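Local atomic coordinates of alpha-galactosidase (PDB entry 6LCJ), a protein that probably hydrolyses terminal alpha-galactosidic linkages as a thermostable glycoside hydrolase of family 36 that assembles into hexamers. Residues W53-W58 / A373-P378; S165-Y170 / G356-P361; Y362-E367 / L380-R385. All coordinates share one frame; numbering follows the deposited sequence.

Interaction 1 (W53-W58 / A373-P378)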
loop_
_atom_site.group_PDB
_atom_site.type_symbol
_atom_site.label_atom_id
_atom_site.label_comp_id
_atom_site.label_asym_id
_atom_site.label_seq_id
_atom_site.Cartn_x
_atom_site.Cartn_y
_atom_site.Cartn_z
ATOM N N TRP E 53 30.439 12.529 16.304
ATOM C CA TRP E 53 30.147 11.107 16.163
ATOM C C TRP E 53 29.831 10.718 14.722
ATOM O O TRP E 53 29.872 9.526 14.393
ATOM C CB TRP E 53 28.983 10.717 17.095
ATOM C CG TRP E 53 29.212 11.172 18.520
ATOM C CD1 TRP E 53 30.410 11.216 19.180
ATOM C CD2 TRP E 53 28.234 11.676 19.438
ATOM N NE1 TRP E 53 30.238 11.706 20.446
ATOM C CE2 TRP E 53 28.913 11.998 20.634
ATOM C CE3 TRP E 53 26.850 11.881 19.372
ATOM C CZ2 TRP E 53 28.250 12.520 21.760
ATOM C CZ3 TRP E 53 26.192 12.410 20.506
ATOM C CH2 TRP E 53 26.894 12.710 21.673
ATOM N N SER E 54 29.540 11.688 13.860
ATOM C CA SER E 54 29.102 11.387 12.501
ATOM C C SER E 54 30.209 10.717 11.686
ATOM O O SER E 54 31.401 10.889 11.946
ATOM C CB SER E 54 28.643 12.662 11.796
ATOM O OG SER E 54 27.464 13.157 12.396
ATOM N N LEU E 55 29.792 9.944 10.688
ATOM C CA LEU E 55 30.744 9.272 9.819
ATOM C C LEU E 55 31.463 10.269 8.917
ATOM O O LEU E 55 30.826 11.087 8.238
ATOM C CB LEU E 55 30.038 8.227 8.962
ATOM C CG LEU E 55 31.000 7.586 7.952
ATOM C CD1 LEU E 55 31.724 6.400 8.556
ATOM C CD2 LEU E 55 30.297 7.206 6.651
ATOM N N ALA E 56 32.790 10.195 8.907
ATOM C CA ALA E 56 33.617 10.833 7.896
ATOM C C ALA E 56 34.441 9.745 7.221
ATOM O O ALA E 56 35.220 9.053 7.892
ATOM C CB ALA E 56 34.524 11.900 8.509
ATOM N N ALA E 57 34.270 9.589 5.907
ATOM C CA ALA E 57 34.959 8.521 5.191
ATOM C C ALA E 57 34.776 8.717 3.694
ATOM O O ALA E 57 33.901 9.468 3.256
ATOM C CB ALA E 57 34.440 7.137 5.600
ATOM N N TRP E 58 35.611 8.017 2.918
ATOM C CA TRP E 58 35.455 7.936 1.469
ATOM C C TRP E 58 34.449 6.846 1.130
ATOM O O TRP E 58 34.569 5.712 1.603
ATOM C CB TRP E 58 36.796 7.635 0.791
ATOM C CG TRP E 58 37.756 8.798 0.798
ATOM C CD1 TRP E 58 38.728 9.066 1.730
ATOM C CD2 TRP E 58 37.813 9.868 -0.156
ATOM N NE1 TRP E 58 39.390 10.230 1.403
ATOM C CE2 TRP E 58 38.852 10.741 0.253
ATOM C CE3 TRP E 58 37.092 10.169 -1.318
ATOM C CZ2 TRP E 58 39.189 11.885 -0.462
ATOM C CZ3 TRP E 58 37.424 11.312 -2.022
ATOM C CH2 TRP E 58 38.467 12.157 -1.592
ATOM N N ALA E 373 22.910 -0.364 10.773
ATOM C CA ALA E 373 23.629 0.512 9.847
ATOM C C ALA E 373 23.941 1.870 10.491
ATOM O O ALA E 373 23.702 2.936 9.913
ATOM C CB ALA E 373 22.838 0.669 8.548
ATOM N N ASP E 374 24.473 1.823 11.718
ATOM C CA ASP E 374 24.792 3.015 12.508
ATOM C C ASP E 374 26.281 3.018 12.834
ATOM O O ASP E 374 26.705 2.491 13.876
ATOM C CB ASP E 374 23.960 3.068 13.789
ATOM C CG ASP E 374 24.300 4.271 14.669
ATOM O OD1 ASP E 374 25.048 5.183 14.230
ATOM O OD2 ASP E 374 23.805 4.309 15.816
ATOM N N PRO E 375 27.115 3.621 11.989
ATOM C CA PRO E 375 28.548 3.685 12.278
ATOM C C PRO E 375 28.947 4.788 13.249
ATOM O O PRO E 375 30.132 5.107 13.338
ATOM C CB PRO E 375 29.138 3.939 10.887
ATOM C CG PRO E 375 28.107 4.817 10.261
ATOM C CD PRO E 375 26.790 4.269 10.710
ATOM N N THR E 376 28.010 5.375 13.983
ATOM C CA THR E 376 28.308 6.452 14.915
ATOM C C THR E 376 28.258 6.003 16.368
ATOM O O THR E 376 28.482 6.826 17.266
ATOM C CB THR E 376 27.340 7.643 14.721
ATOM O OG1 THR E 376 26.078 7.355 15.336
ATOM C CG2 THR E 376 27.134 7.979 13.245
ATOM N N GLY E 377 27.984 4.728 16.630
ATOM C CA GLY E 377 27.902 4.245 17.986
ATOM C C GLY E 377 29.275 3.945 18.547
ATOM O O GLY E 377 30.258 3.820 17.810
ATOM N N PRO E 378 29.358 3.807 19.872
ATOM C CA PRO E 378 30.645 3.507 20.517
ATOM C C PRO E 378 31.308 2.261 19.950
ATOM O O PRO E 378 30.657 1.243 19.686
ATOM C CB PRO E 378 30.270 3.312 21.989
ATOM C CG PRO E 378 28.987 4.071 22.152
ATOM C CD PRO E 378 28.264 3.958 20.845
HETATM O O HOH W 1 30.875 7.526 12.537
#
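Thr376 faces the backbone of Trp53 and sets two carbon atoms against a single carbonyl, with CB 3.2 Å and CG2 3.3 Å from Trp53 O. The methyl continues alongside the chain to Ser54, its CG2 4.0 Å from Ser54 CA. The hydroxyl takes the crowded position between backbone N and carbonyl carbon (chi1 78°), which brings it to Asp374: Thr376 OG1 donates to the syn lone pair of Asp374 OD1 over 2.6 Å. Thr376 N reaches that same Asp374 OD1 at 3.0 Å from above the carboxylate plane, closing an Asx turn, while Arg368 forms a salt bridge with the other oxygen. The contact joins two domains, because residues 53-58 run into edge strand 56-59 of an N-terminal antiparallel sheet and residues 373-378 link helices 366-371 and 380-388 of the TIM-barrel domain. An alanine at Thr376 would lose OG1 and CG2, and would probably loosen the Asp374 carboxylate and thin the packing against Trp53 and Ser54. Leu55, its CG anti to the backbone N, offers the flank of its chain, CB meeting Pro375 CG at 4.1 Å, and Arg385 of helix 380-388 touches both residues. Trp53 swings its indole off to an edge-to-face meeting with Phe305. A water lies between the two backbones, 2.9 Å from Trp53 O and 2.7 Å from Pro375 O, placed to donate to either; with further acceptors nearby, its two protons cannot serve all at once.

Interaction 2 (S165-Y170 / G356-P361)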
loop_
_atom_site.group_PDB
_atom_site.type_symbol
_atom_site.label_atom_id
_atom_site.label_comp_id
_atom_site.label_asym_id
_atom_site.label_seq_id
_atom_site.Cartn_x
_atom_site.Cartn_y
_atom_site.Cartn_z
ATOM N N SER E 165 36.787 9.916 33.780
ATOM C CA SER E 165 36.091 8.828 34.462
ATOM C C SER E 165 35.177 8.011 33.555
ATOM O O SER E 165 34.719 6.939 33.974
ATOM C CB SER E 165 35.252 9.367 35.632
ATOM O OG SER E 165 34.275 10.307 35.201
ATOM N N TRP E 166 34.891 8.470 32.335
ATOM C CA TRP E 166 33.755 7.912 31.611
ATOM C C TRP E 166 33.997 6.461 31.203
ATOM O O TRP E 166 33.143 5.589 31.419
ATOM C CB TRP E 166 33.419 8.770 30.383
ATOM C CG TRP E 166 32.280 8.176 29.601
ATOM C CD1 TRP E 166 32.345 7.603 28.362
ATOM C CD2 TRP E 166 30.910 8.040 30.031
ATOM N NE1 TRP E 166 31.105 7.146 27.987
ATOM C CE2 TRP E 166 30.207 7.400 28.988
ATOM C CE3 TRP E 166 30.215 8.400 31.187
ATOM C CZ2 TRP E 166 28.846 7.118 29.067
ATOM C CZ3 TRP E 166 28.863 8.112 31.264
ATOM C CH2 TRP E 166 28.193 7.482 30.215
ATOM N N TYR E 167 35.155 6.171 30.614
ATOM C CA TYR E 167 35.357 4.884 29.970
ATOM C C TYR E 167 35.854 3.807 30.916
ATOM O O TYR E 167 36.408 2.809 30.460
ATOM C CB TYR E 167 36.311 5.040 28.797
ATOM C CG TYR E 167 35.759 5.931 27.742
ATOM C CD1 TYR E 167 34.860 5.440 26.794
ATOM C CD2 TYR E 167 36.105 7.277 27.699
ATOM C CE1 TYR E 167 34.353 6.257 25.815
ATOM C CE2 TYR E 167 35.598 8.100 26.726
ATOM C CZ TYR E 167 34.736 7.579 25.783
ATOM O OH TYR E 167 34.245 8.393 24.806
ATOM N N SER E 168 35.660 3.975 32.212
ATOM C CA SER E 168 35.857 2.869 33.136
ATOM C C SER E 168 34.636 2.723 34.041
ATOM O O SER E 168 34.120 1.617 34.212
ATOM C CB SER E 168 37.137 3.072 33.955
ATOM O OG SER E 168 37.239 4.417 34.389
ATOM N N PHE E 169 34.143 3.824 34.604
ATOM C CA PHE E 169 33.016 3.742 35.525
ATOM C C PHE E 169 31.678 4.132 34.910
ATOM O O PHE E 169 30.639 3.810 35.492
ATOM C CB PHE E 169 33.269 4.622 36.748
ATOM C CG PHE E 169 34.539 4.294 37.466
ATOM C CD1 PHE E 169 34.653 3.119 38.187
ATOM C CD2 PHE E 169 35.614 5.164 37.428
ATOM C CE1 PHE E 169 35.815 2.814 38.859
ATOM C CE2 PHE E 169 36.793 4.867 38.095
ATOM C CZ PHE E 169 36.899 3.691 38.810
ATOM N N TYR E 170 31.678 4.805 33.761
ATOM C CA TYR E 170 30.462 5.322 33.116
ATOM C C TYR E 170 29.705 6.149 34.154
ATOM O O TYR E 170 30.343 6.977 34.828
ATOM C CB TYR E 170 29.706 4.163 32.474
ATOM C CG TYR E 170 30.460 3.660 31.262
ATOM C CD1 TYR E 170 30.249 4.228 30.012
ATOM C CD2 TYR E 170 31.444 2.677 31.376
ATOM C CE1 TYR E 170 30.955 3.804 28.898
ATOM C CE2 TYR E 170 32.171 2.246 30.259
ATOM C CZ TYR E 170 31.913 2.820 29.020
ATOM O OH TYR E 170 32.595 2.434 27.879
ATOM N N GLY E 356 35.509 11.784 16.372
ATOM C CA GLY E 356 34.917 10.507 16.069
ATOM C C GLY E 356 33.928 10.028 17.113
ATOM O O GLY E 356 33.817 10.574 18.222
ATOM N N PRO E 357 33.184 8.978 16.759
ATOM C CA PRO E 357 32.393 8.247 17.753
ATOM C C PRO E 357 33.191 7.918 18.995
ATOM O O PRO E 357 34.426 7.869 18.975
ATOM C CB PRO E 357 32.000 6.966 17.010
ATOM C CG PRO E 357 32.061 7.319 15.576
ATOM C CD PRO E 357 33.166 8.318 15.440
ATOM N N ASP E 358 32.480 7.710 20.093
ATOM C CA ASP E 358 33.099 7.212 21.309
ATOM C C ASP E 358 33.916 5.956 21.032
ATOM O O ASP E 358 33.487 5.053 20.304
ATOM C CB ASP E 358 32.021 6.881 22.336
ATOM C CG ASP E 358 31.383 8.097 22.917
ATOM O OD1 ASP E 358 31.793 9.239 22.558
ATOM O OD2 ASP E 358 30.471 7.898 23.748
ATOM N N VAL E 359 35.086 5.882 21.645
ATOM C CA VAL E 359 35.718 4.582 21.771
ATOM C C VAL E 359 34.869 3.757 22.725
ATOM O O VAL E 359 33.975 4.268 23.404
ATOM C CB VAL E 359 37.174 4.676 22.262
ATOM C CG1 VAL E 359 38.036 5.387 21.222
ATOM C CG2 VAL E 359 37.222 5.372 23.616
ATOM N N ALA E 360 35.128 2.472 22.762
ATOM C CA ALA E 360 34.474 1.567 23.691
ATOM C C ALA E 360 35.481 0.473 23.975
ATOM O O ALA E 360 36.493 0.360 23.268
ATOM C CB ALA E 360 33.170 1.006 23.100
ATOM N N PRO E 361 35.249 -0.361 25.019
ATOM C CA PRO E 361 36.186 -1.452 25.307
ATOM C C PRO E 361 35.981 -2.668 24.397
ATOM O O PRO E 361 35.969 -3.811 24.850
ATOM C CB PRO E 361 35.904 -1.764 26.781
ATOM C CG PRO E 361 34.534 -1.241 27.069
ATOM C CD PRO E 361 34.070 -0.409 25.904
#
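At the C-terminal ends of the parallel strands of the TIM barrel, the face that carries the active site in this fold, the short helix 166-169 after strand 161-164 meets the loop that follows strand 352-354. Tyr167 carries most of the contact. Its CG lies anti to the carbonyl carbon (chi1 -63°), and the ring is clasped from both faces. Trp166 CD1 stands over the centre of one face, 3.4 Å above the plane. On the opposite face Val359 places CG2 in a CH-pi contact, 4.0 Å from the centroid, 21° off the normal and displaced toward the rim. Val359 CG2 occupies the crowded position between its own N and carbonyl carbon, and Val359 O approaches Tyr167 CE1 to 3.1 Å.

Asp358 CB lies at the ring edge, near its plane, and the carboxylate stands almost upright to the ring, the two planes 85° apart. Asp358 OD1 is 3.4 Å from Tyr167 OH, but its strong partner is Arg354, by a salt bridge. The phenol in turn has a weak hydrogen bond with Asp402, whose same carboxylate oxygen accepts from Val359 N. Farther along, Tyr170 and Pro361 reach tip to tip, Tyr170 OH 3.8 Å from Pro361 CD. Trp166 O sits over the centre of one face of the Tyr170 ring, 3.2 Å above its plane, and Leu412 of the second subunit packs on Pro361.

The clasp on both faces probably restricts the turning of the Tyr167 ring, and its hydroxyl lies close to the carboxylates of Asp358 and Asp402. The salt bridge to Arg354 would be expected to favour the ionised form of Asp358.

Interaction 3 (Y362-E367 / L380-R385)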
loop_
_atom_site.group_PDB
_atom_site.type_symbol
_atom_site.label_atom_id
_atom_site.label_comp_id
_atom_site.label_asym_id
_atom_site.label_seq_id
_atom_site.Cartn_x
_atom_site.Cartn_y
_atom_site.Cartn_z
ATOM N N TYR E 362 35.790 -2.412 23.105
ATOM C CA TYR E 362 35.549 -3.474 22.135
ATOM C C TYR E 362 35.722 -2.908 20.735
ATOM O O TYR E 362 35.661 -1.692 20.519
ATOM C CB TYR E 362 34.162 -4.130 22.290
ATOM C CG TYR E 362 32.984 -3.202 22.416
ATOM C CD1 TYR E 362 32.418 -2.590 21.294
ATOM C CD2 TYR E 362 32.412 -2.949 23.656
ATOM C CE1 TYR E 362 31.318 -1.741 21.421
ATOM C CE2 TYR E 362 31.314 -2.116 23.792
ATOM C CZ TYR E 362 30.767 -1.510 22.679
ATOM O OH TYR E 362 29.678 -0.667 22.840
ATOM N N TRP E 363 35.964 -3.812 19.784
ATOM C CA TRP E 363 36.276 -3.373 18.431
ATOM C C TRP E 363 35.036 -2.810 17.746
ATOM O O TRP E 363 35.070 -1.708 17.197
ATOM C CB TRP E 363 36.887 -4.528 17.626
ATOM C CG TRP E 363 37.301 -4.139 16.252
ATOM C CD1 TRP E 363 36.741 -4.564 15.090
ATOM C CD2 TRP E 363 38.340 -3.210 15.880
ATOM N NE1 TRP E 363 37.369 -3.979 14.017
ATOM C CE2 TRP E 363 38.361 -3.152 14.470
ATOM C CE3 TRP E 363 39.265 -2.438 16.602
ATOM C CZ2 TRP E 363 39.258 -2.345 13.761
ATOM C CZ3 TRP E 363 40.171 -1.646 15.899
ATOM C CH2 TRP E 363 40.160 -1.607 14.492
ATOM N N ASP E 364 33.930 -3.544 17.784
ATOM C CA ASP E 364 32.755 -3.128 17.038
ATOM C C ASP E 364 31.517 -3.909 17.473
ATOM O O ASP E 364 31.500 -5.139 17.412
ATOM C CB ASP E 364 33.011 -3.300 15.538
ATOM C CG ASP E 364 31.953 -2.630 14.673
ATOM O OD1 ASP E 364 31.517 -1.502 15.007
ATOM O OD2 ASP E 364 31.578 -3.214 13.639
ATOM N N ASN E 365 30.484 -3.212 17.927
ATOM C CA ASN E 365 29.188 -3.835 18.142
ATOM C C ASN E 365 28.517 -3.957 16.777
ATOM O O ASN E 365 27.997 -2.977 16.233
ATOM C CB ASN E 365 28.351 -3.020 19.120
ATOM C CG ASN E 365 26.965 -3.627 19.349
ATOM O OD1 ASN E 365 26.497 -4.457 18.579
ATOM N ND2 ASN E 365 26.304 -3.202 20.404
ATOM N N GLU E 366 28.500 -5.171 16.223
ATOM C CA GLU E 366 28.037 -5.303 14.847
ATOM C C GLU E 366 26.526 -5.399 14.726
ATOM O O GLU E 366 26.001 -5.205 13.630
ATOM C CB GLU E 366 28.712 -6.497 14.162
ATOM C CG GLU E 366 30.082 -6.099 13.526
ATOM C CD GLU E 366 29.988 -5.595 12.070
ATOM O OE1 GLU E 366 30.173 -6.409 11.129
ATOM O OE2 GLU E 366 29.732 -4.374 11.876
ATOM N N GLU E 367 25.803 -5.634 15.819
ATOM C CA GLU E 367 24.364 -5.412 15.760
ATOM C C GLU E 367 24.044 -3.956 15.448
ATOM O O GLU E 367 23.150 -3.667 14.647
ATOM C CB GLU E 367 23.694 -5.841 17.062
ATOM C CG GLU E 367 23.184 -7.271 16.999
ATOM C CD GLU E 367 24.335 -8.232 16.926
ATOM O OE1 GLU E 367 25.232 -8.082 17.770
ATOM O OE2 GLU E 367 24.371 -9.093 16.023
ATOM N N LEU E 380 35.828 1.027 18.992
ATOM C CA LEU E 380 37.139 1.520 18.588
ATOM C C LEU E 380 37.223 1.692 17.075
ATOM O O LEU E 380 37.768 2.685 16.581
ATOM C CB LEU E 380 38.232 0.578 19.088
ATOM C CG LEU E 380 39.633 1.069 18.727
ATOM C CD1 LEU E 380 39.838 2.487 19.260
ATOM C CD2 LEU E 380 40.703 0.117 19.243
ATOM N N ARG E 381 36.688 0.738 16.324
ATOM C CA ARG E 381 36.762 0.830 14.873
ATOM C C ARG E 381 36.013 2.048 14.356
ATOM O O ARG E 381 36.530 2.789 13.513
ATOM C CB ARG E 381 36.203 -0.427 14.242
ATOM C CG ARG E 381 36.329 -0.399 12.779
ATOM C CD ARG E 381 35.141 -1.017 12.137
ATOM N NE ARG E 381 35.493 -1.679 10.890
ATOM C CZ ARG E 381 34.717 -2.562 10.279
ATOM N NH1 ARG E 381 33.538 -2.889 10.806
ATOM N NH2 ARG E 381 35.112 -3.113 9.141
ATOM N N ASN E 382 34.784 2.259 14.834
ATOM C CA ASN E 382 34.033 3.447 14.445
ATOM C C ASN E 382 34.790 4.701 14.829
ATOM O O ASN E 382 34.882 5.644 14.037
ATOM C CB ASN E 382 32.656 3.450 15.100
ATOM C CG ASN E 382 31.708 2.410 14.520
ATOM O OD1 ASN E 382 31.948 1.811 13.477
ATOM N ND2 ASN E 382 30.617 2.199 15.217
ATOM N N ALA E 383 35.339 4.729 16.050
ATOM C CA ALA E 383 36.160 5.852 16.485
ATOM C C ALA E 383 37.294 6.103 15.507
ATOM O O ALA E 383 37.450 7.210 14.978
ATOM C CB ALA E 383 36.712 5.589 17.885
ATOM N N LEU E 384 38.078 5.058 15.228
ATOM C CA LEU E 384 39.248 5.215 14.373
ATOM C C LEU E 384 38.854 5.688 12.978
ATOM O O LEU E 384 39.520 6.556 12.406
ATOM C CB LEU E 384 40.028 3.900 14.306
ATOM C CG LEU E 384 40.799 3.463 15.556
ATOM C CD1 LEU E 384 41.245 2.029 15.379
ATOM C CD2 LEU E 384 42.004 4.355 15.865
ATOM N N ARG E 385 37.753 5.161 12.428
ATOM C CA ARG E 385 37.428 5.447 11.029
ATOM C C ARG E 385 37.169 6.934 10.796
ATOM O O ARG E 385 37.640 7.502 9.805
ATOM C CB ARG E 385 36.223 4.631 10.566
ATOM C CG ARG E 385 35.834 4.940 9.111
ATOM C CD ARG E 385 34.961 3.844 8.491
ATOM N NE ARG E 385 33.733 3.765 9.255
ATOM C CZ ARG E 385 33.395 2.746 10.036
ATOM N NH1 ARG E 385 34.179 1.672 10.123
ATOM N NH2 ARG E 385 32.269 2.809 10.736
HETATM O O HOH W 2 33.209 0.130 16.062
#
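Two carbonyls of the loop receive the first N-H groups of helix 380-388. Leu380 N donates almost straight to Tyr362 O (3.1 Å, 177°), and Arg381 N donates to Trp363 O at 3.1 Å, each acceptor met in its carbonyl plane. The third N-H is served through a water, which accepts from Asn382 N at 2.9 Å and donates to Trp363 O and to Asp364 OD1, the latter at 2.6 Å. Asp364 OD1 is also bonded to Ser369. Asp364 OD2 forms a long, weak salt bridge with Arg381 NH1 at 3.5 Å, the carboxylate and guanidinium planes 73° apart, while Arg381 NE is bonded to Leu478 O. Asp364 OD2 also lies 2.8 Å from Glu366 OE2, a close approach of two acceptors that is not a hydrogen bond. Across one face of the Trp363 indole passes Arg381 CB, a CH-pi contact 3.8 Å from the centroid of the six-membered ring; Leu380 CD2 meets its edge. Asn365 N-caps helix 366-371 by a weak bond from Glu367 N and pairs with Asn365 of the second subunit. Loop carbonyls and a water thus satisfy the first-turn N-H groups at the N terminus of a TIM-barrel helix.

In the fold
The three contacts crowd round the chain from 356 to 385, which runs from the end of barrel strand 352-354 into helix 380-388. Interactions 1 and 3 have centres about 9 Å apart; Arg385, in the 380-385 segment, brings its guanidinium against Pro375 of interaction 1, and Gly377 O probably accepts from Asn382 ND2 at 3.1 Å. Interactions 2 and 3, about 12 Å between centres, meet where Val359 CG1 touches Ala383 CB at 3.6 Å. The centres of interactions 1 and 2 are about 16 Å apart, yet Trp53 NE1 comes within 3.6 Å of Asp358 OD1. The N-terminal domain therefore reaches the strand-end face of the barrel, where TIM-barrel glycosidases hold their active site.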